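Local coordinates for uncharacterized protein (Staphylococcus aureus subsp. aureus, PDB 3H04) that is of unknown function but has the alpha/beta-hydrolase fold and a probable Ser-His-Asp triad, consistent with an esterase-like hydrolase, at residues I123-Y128 with F213-N218; Y221-E226 with N246-D251. All blocks are in the same frame, centred on the assembly; numbering follows the deposited sequence.

Both interactions lie at the C-terminal ends of parallel strands in the alpha/beta-hydrolase sheet, their centres about 8 Å apart. Interaction 1 pairs strand 121-125 with its neighbour 212-217, and the chain then runs straight on into interaction 2. There the loop leading from strand 212-217 to helix 226-232 meets the loop that follows strand 238-243 and carries His-248. The two contacts touch directly, through the side chains of Tyr-126 and His-216. The loops of interaction 2, which hold part of the probable catalytic site, thus lie at the C-terminal ends of the strands of interaction 1.

Interaction 1: residues I123-Y128 with F213-N218; sequences IDFYGY and FIAHCN
Three backbone hydrogen bonds join Asp-124 and Tyr-126 to Phe-213 and Ala-215. Asp-124 N donates to Phe-213 O over 2.8 Å, nearly along the carbonyl axis; Asp-124 O receives Ala-215 N; Tyr-126 N reaches Ala-215 O at 2.8 Å. Asp-124 and Ala-215 therefore each tie the neighbouring strand at two points, as parallel pairing requires. On one face of the sheet the side chains are apolar. The methyl of Ala-215 lies off-centre against the Phe-125 ring, 4.2 Å from its centroid, and its smallness leaves room for that ring to lean across and bring CE1 within 4.0 Å of Phe-213 CE2. Ile-123 extends the patch through CG2, and Val-265 of helix 256-273 packs on it. This is the parallel part of the mixed central sheet of an alpha/beta hydrolase, in which strand 121-125 also bonds to strand 98-103, which leads to the probable nucleophile elbow at Ser-104. On the face of Asp-124 and Ile-214 lies helix 226-232. The Asp-124 carboxylate, with CG anti to the backbone N (chi1 166°), turns OD1 toward the chain ahead and accepts Gly-127 N at 2.9 Å through its syn lone pair. This Asx motif holds the turn, and Gly-127, with no side chain, lets OD1 come close to its N. Where strand 121-125 ends, Tyr-126 CA sits over one face of the imidazole of His-216, still on its strand, 3.9 Å from the ring centroid. Ser-228 and the carbonyl of Val-223 bind that ring's two nitrogens and fix its rotation, while Tyr-126 OH bonds to Asp-251.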
# COMPACT_ATOMS: atom_id res chain seq x y z
N ILE A 123 0.63 -6.92 -6.68
CA ILE A 123 -0.73 -6.48 -6.94
C ILE A 123 -0.82 -5.04 -6.46
O ILE A 123 -0.62 -4.79 -5.28
CB ILE A 123 -1.76 -7.33 -6.22
CG1 ILE A 123 -1.45 -8.83 -6.46
CG2 ILE A 123 -3.19 -6.89 -6.63
CD1 ILE A 123 -1.89 -9.71 -5.34
N ASP A 124 -1.10 -4.13 -7.39
CA ASP A 124 -1.04 -2.67 -7.19
C ASP A 124 -2.42 -2.13 -7.43
O ASP A 124 -2.86 -1.99 -8.59
CB ASP A 124 -0.04 -2.06 -8.19
CG ASP A 124 -0.12 -0.54 -8.32
OD1 ASP A 124 -0.77 0.17 -7.51
OD2 ASP A 124 0.49 -0.05 -9.33
N PHE A 125 -3.14 -1.86 -6.33
CA PHE A 125 -4.45 -1.21 -6.43
C PHE A 125 -4.24 0.29 -6.19
O PHE A 125 -3.86 0.71 -5.09
CB PHE A 125 -5.43 -1.77 -5.40
CG PHE A 125 -6.15 -3.02 -5.81
CD1 PHE A 125 -5.69 -3.88 -6.82
CD2 PHE A 125 -7.32 -3.36 -5.14
CE1 PHE A 125 -6.39 -5.08 -7.13
CE2 PHE A 125 -8.00 -4.49 -5.44
CZ PHE A 125 -7.55 -5.37 -6.44
N TYR A 126 -4.44 1.08 -7.25
CA TYR A 126 -4.41 2.54 -7.21
C TYR A 126 -3.27 3.18 -6.42
O TYR A 126 -3.48 4.15 -5.65
CB TYR A 126 -5.75 3.14 -6.81
CG TYR A 126 -6.52 2.41 -5.72
CD1 TYR A 126 -6.25 2.66 -4.37
CD2 TYR A 126 -7.44 1.43 -6.03
CE1 TYR A 126 -6.93 1.97 -3.32
CE2 TYR A 126 -8.14 0.76 -4.99
CZ TYR A 126 -7.88 1.04 -3.66
OH TYR A 126 -8.52 0.37 -2.65
N GLY A 127 -2.07 2.65 -6.64
CA GLY A 127 -0.85 3.15 -6.05
C GLY A 127 0.03 3.87 -7.09
O GLY A 127 -0.44 4.38 -8.14
N TYR A 128 1.30 3.90 -6.77
CA TYR A 128 2.28 4.71 -7.46
C TYR A 128 3.65 4.17 -7.13
O TYR A 128 3.82 3.52 -6.13
CB TYR A 128 2.18 6.17 -7.01
CG TYR A 128 2.04 6.40 -5.52
CD1 TYR A 128 3.15 6.66 -4.73
CD2 TYR A 128 0.79 6.34 -4.90
CE1 TYR A 128 3.03 6.88 -3.35
CE2 TYR A 128 0.64 6.59 -3.50
CZ TYR A 128 1.77 6.86 -2.76
OH TYR A 128 1.69 7.07 -1.43
N PHE A 213 0.08 -6.66 -11.34
CA PHE A 213 -1.39 -6.51 -11.62
C PHE A 213 -1.80 -5.10 -11.19
O PHE A 213 -1.53 -4.72 -10.05
CB PHE A 213 -2.17 -7.57 -10.87
CG PHE A 213 -3.66 -7.57 -11.14
CD1 PHE A 213 -4.21 -8.48 -12.00
CD2 PHE A 213 -4.51 -6.62 -10.51
CE1 PHE A 213 -5.59 -8.49 -12.26
CE2 PHE A 213 -5.88 -6.62 -10.77
CZ PHE A 213 -6.42 -7.56 -11.65
N ILE A 214 -2.42 -4.32 -12.06
CA ILE A 214 -2.78 -2.93 -11.74
C ILE A 214 -4.28 -2.80 -11.86
O ILE A 214 -4.84 -3.24 -12.88
CB ILE A 214 -2.09 -1.93 -12.65
CG1 ILE A 214 -0.54 -2.16 -12.57
CG2 ILE A 214 -2.57 -0.47 -12.31
CD1 ILE A 214 0.32 -1.46 -13.67
N ALA A 215 -4.94 -2.19 -10.84
CA ALA A 215 -6.37 -1.79 -10.95
C ALA A 215 -6.39 -0.32 -10.54
O ALA A 215 -5.85 0.03 -9.45
CB ALA A 215 -7.29 -2.64 -10.05
N HIS A 216 -6.95 0.54 -11.37
CA HIS A 216 -6.92 1.95 -11.15
C HIS A 216 -8.07 2.65 -11.88
O HIS A 216 -8.31 2.33 -12.97
CB HIS A 216 -5.57 2.48 -11.59
CG HIS A 216 -5.16 3.75 -10.93
ND1 HIS A 216 -3.86 4.05 -10.66
CD2 HIS A 216 -5.88 4.81 -10.52
CE1 HIS A 216 -3.79 5.24 -10.09
NE2 HIS A 216 -5.01 5.72 -10.00
N CYS A 217 -8.80 3.53 -11.23
CA CYS A 217 -9.88 4.27 -11.88
C CYS A 217 -9.33 5.38 -12.73
O CYS A 217 -8.45 6.15 -12.28
CB CYS A 217 -10.78 4.90 -10.83
SG CYS A 217 -11.69 3.64 -9.89
N ASN A 218 -9.86 5.53 -13.95
CA ASN A 218 -9.37 6.64 -14.75
C ASN A 218 -9.60 8.01 -14.15
O ASN A 218 -8.81 8.90 -14.42
CB ASN A 218 -9.89 6.62 -16.21
CG ASN A 218 -11.31 6.26 -16.30
OD1 ASN A 218 -12.12 6.55 -15.41
ND2 ASN A 218 -11.67 5.62 -17.41

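Interaction 2: residues Y221-E226 with N246-D251; sequences YDVPVE and NEHDFD
Tyr-221 opens the contact by bringing the CD2-CE2 side of its ring against the backbone of residues 246-248. Its CG occupies the crowded position between backbone N and carbonyl carbon (chi1 52°). CE2 comes within 3.8 Å of His-248 N, while Asn-246 O lies at the ring edge. A tyrosine suits this partly exposed place: the ring packs on the loop and the hydroxyl reaches a water, 2.6 Å from OH, that also accepts His-248 N and donates to Asp-249 OD1, itself in a salt bridge with Arg-252. Asp-222 follows with CG anti to the backbone N (chi1 -178°), so that its side chain lies over one face of the His-248 imidazole. CB stands 3.7 Å from the ring centroid, and OD2 is 3.5 Å from NE2 but above the ring plane, where no hydrogen bond is formed. The carboxylate and imidazole planes are 31° apart; OD1 is hydrogen-bonded to the hydroxyls of Tyr-143 and Tyr-176. Val-223 then brings CG2 to 3.6 Å from His-248 CE1, an apolar neighbour for that ring carbon. The nitrogens look beyond the two segments: ND1 bonds to OD2 of Asp-220, one residue before Tyr-221 in the same loop, and NE2 to Ser-104 OG, a probable Ser-His-Asp catalytic triad. His-248 is thus fixed by Asp-222 over one face and by hydrogen bonds at both ring nitrogens. The carboxylates of Asp-220 and Asp-222 would probably stabilise the imidazolium formed if His-248 takes the proton of Ser-104, as in serine hydrolases.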
# COMPACT_ATOMS: atom_id res chain seq x y z
N TYR A 221 -9.17 10.84 -8.20
CA TYR A 221 -8.89 12.21 -7.72
C TYR A 221 -7.73 12.28 -6.69
O TYR A 221 -7.26 13.36 -6.38
CB TYR A 221 -10.16 12.79 -7.05
CG TYR A 221 -10.74 11.87 -5.98
CD1 TYR A 221 -10.17 11.78 -4.71
CD2 TYR A 221 -11.82 11.04 -6.26
CE1 TYR A 221 -10.65 10.94 -3.78
CE2 TYR A 221 -12.32 10.17 -5.32
CZ TYR A 221 -11.73 10.13 -4.07
OH TYR A 221 -12.20 9.26 -3.13
N ASP A 222 -7.27 11.13 -6.19
CA ASP A 222 -6.27 11.06 -5.12
C ASP A 222 -4.86 10.69 -5.66
O ASP A 222 -3.85 11.38 -5.36
CB ASP A 222 -6.73 10.02 -4.09
CG ASP A 222 -5.75 9.90 -2.88
OD1 ASP A 222 -5.98 10.50 -1.83
OD2 ASP A 222 -4.75 9.17 -3.00
N VAL A 223 -4.80 9.65 -6.49
CA VAL A 223 -3.61 9.20 -7.17
C VAL A 223 -3.94 9.21 -8.67
O VAL A 223 -4.75 8.44 -9.11
CB VAL A 223 -3.22 7.74 -6.83
CG1 VAL A 223 -2.00 7.32 -7.66
CG2 VAL A 223 -2.95 7.59 -5.37
N PRO A 224 -3.36 10.10 -9.42
CA PRO A 224 -3.71 10.12 -10.83
C PRO A 224 -3.46 8.76 -11.55
O PRO A 224 -2.47 8.09 -11.28
CB PRO A 224 -2.76 11.16 -11.41
CG PRO A 224 -2.31 11.94 -10.32
CD PRO A 224 -2.32 11.08 -9.09
N VAL A 225 -4.35 8.37 -12.47
CA VAL A 225 -4.16 7.13 -13.24
C VAL A 225 -2.84 7.12 -14.04
O VAL A 225 -2.28 6.08 -14.32
CB VAL A 225 -5.40 6.87 -14.18
CG1 VAL A 225 -5.44 7.90 -15.32
CG2 VAL A 225 -5.34 5.43 -14.70
N GLU A 226 -2.34 8.30 -14.39
CA GLU A 226 -0.98 8.36 -14.95
C GLU A 226 0.13 7.68 -14.15
O GLU A 226 1.15 7.27 -14.73
CB GLU A 226 -0.57 9.81 -15.32
CG GLU A 226 -1.41 10.39 -16.44
CD GLU A 226 -2.70 11.14 -15.97
OE1 GLU A 226 -3.21 10.95 -14.84
OE2 GLU A 226 -3.21 11.95 -16.76
N ASN A 246 -14.99 7.76 -11.34
CA ASN A 246 -14.31 8.90 -10.76
C ASN A 246 -14.14 8.60 -9.29
O ASN A 246 -14.68 9.30 -8.46
CB ASN A 246 -15.09 10.19 -10.98
CG ASN A 246 -15.15 10.56 -12.44
OD1 ASN A 246 -14.23 10.26 -13.19
ND2 ASN A 246 -16.24 11.19 -12.87
N GLU A 247 -13.43 7.53 -8.98
CA GLU A 247 -13.25 7.06 -7.60
C GLU A 247 -11.79 6.74 -7.37
O GLU A 247 -10.99 6.71 -8.33
CB GLU A 247 -14.08 5.80 -7.38
CG GLU A 247 -15.59 6.03 -7.40
CD GLU A 247 -16.37 4.73 -7.21
OE1 GLU A 247 -15.81 3.79 -6.64
OE2 GLU A 247 -17.55 4.65 -7.61
N HIS A 248 -11.41 6.55 -6.10
CA HIS A 248 -10.03 6.14 -5.77
C HIS A 248 -10.16 4.68 -5.38
O HIS A 248 -9.87 3.78 -6.20
CB HIS A 248 -9.43 7.06 -4.66
CG HIS A 248 -8.07 6.64 -4.14
ND1 HIS A 248 -6.99 6.37 -4.97
CD2 HIS A 248 -7.64 6.37 -2.88
CE1 HIS A 248 -5.94 6.05 -4.23
NE2 HIS A 248 -6.32 6.03 -2.96
N ASP A 249 -10.69 4.43 -4.18
CA ASP A 249 -10.88 3.06 -3.67
C ASP A 249 -12.20 2.45 -4.17
O ASP A 249 -13.24 2.39 -3.48
CB ASP A 249 -10.66 2.98 -2.14
CG ASP A 249 -11.51 3.99 -1.36
OD1 ASP A 249 -11.79 5.09 -1.91
OD2 ASP A 249 -11.94 3.65 -0.22
N PHE A 250 -12.14 2.01 -5.42
CA PHE A 250 -13.33 1.48 -6.11
C PHE A 250 -13.90 0.24 -5.41
O PHE A 250 -15.06 -0.10 -5.63
CB PHE A 250 -12.98 1.09 -7.57
CG PHE A 250 -11.92 -0.00 -7.68
CD1 PHE A 250 -12.28 -1.37 -7.60
CD2 PHE A 250 -10.60 0.31 -7.88
CE1 PHE A 250 -11.31 -2.36 -7.67
CE2 PHE A 250 -9.62 -0.69 -7.95
CZ PHE A 250 -9.97 -2.01 -7.84
N ASP A 251 -13.05 -0.41 -4.60
CA ASP A 251 -13.38 -1.61 -3.83
C ASP A 251 -13.76 -1.31 -2.39
O ASP A 251 -13.79 -2.21 -1.56
CB ASP A 251 -12.19 -2.58 -3.85
CG ASP A 251 -10.91 -1.99 -3.22
OD1 ASP A 251 -10.72 -0.74 -3.20
OD2 ASP A 251 -10.05 -2.81 -2.83
O HOH W 1 -13.26 7.03 -4.01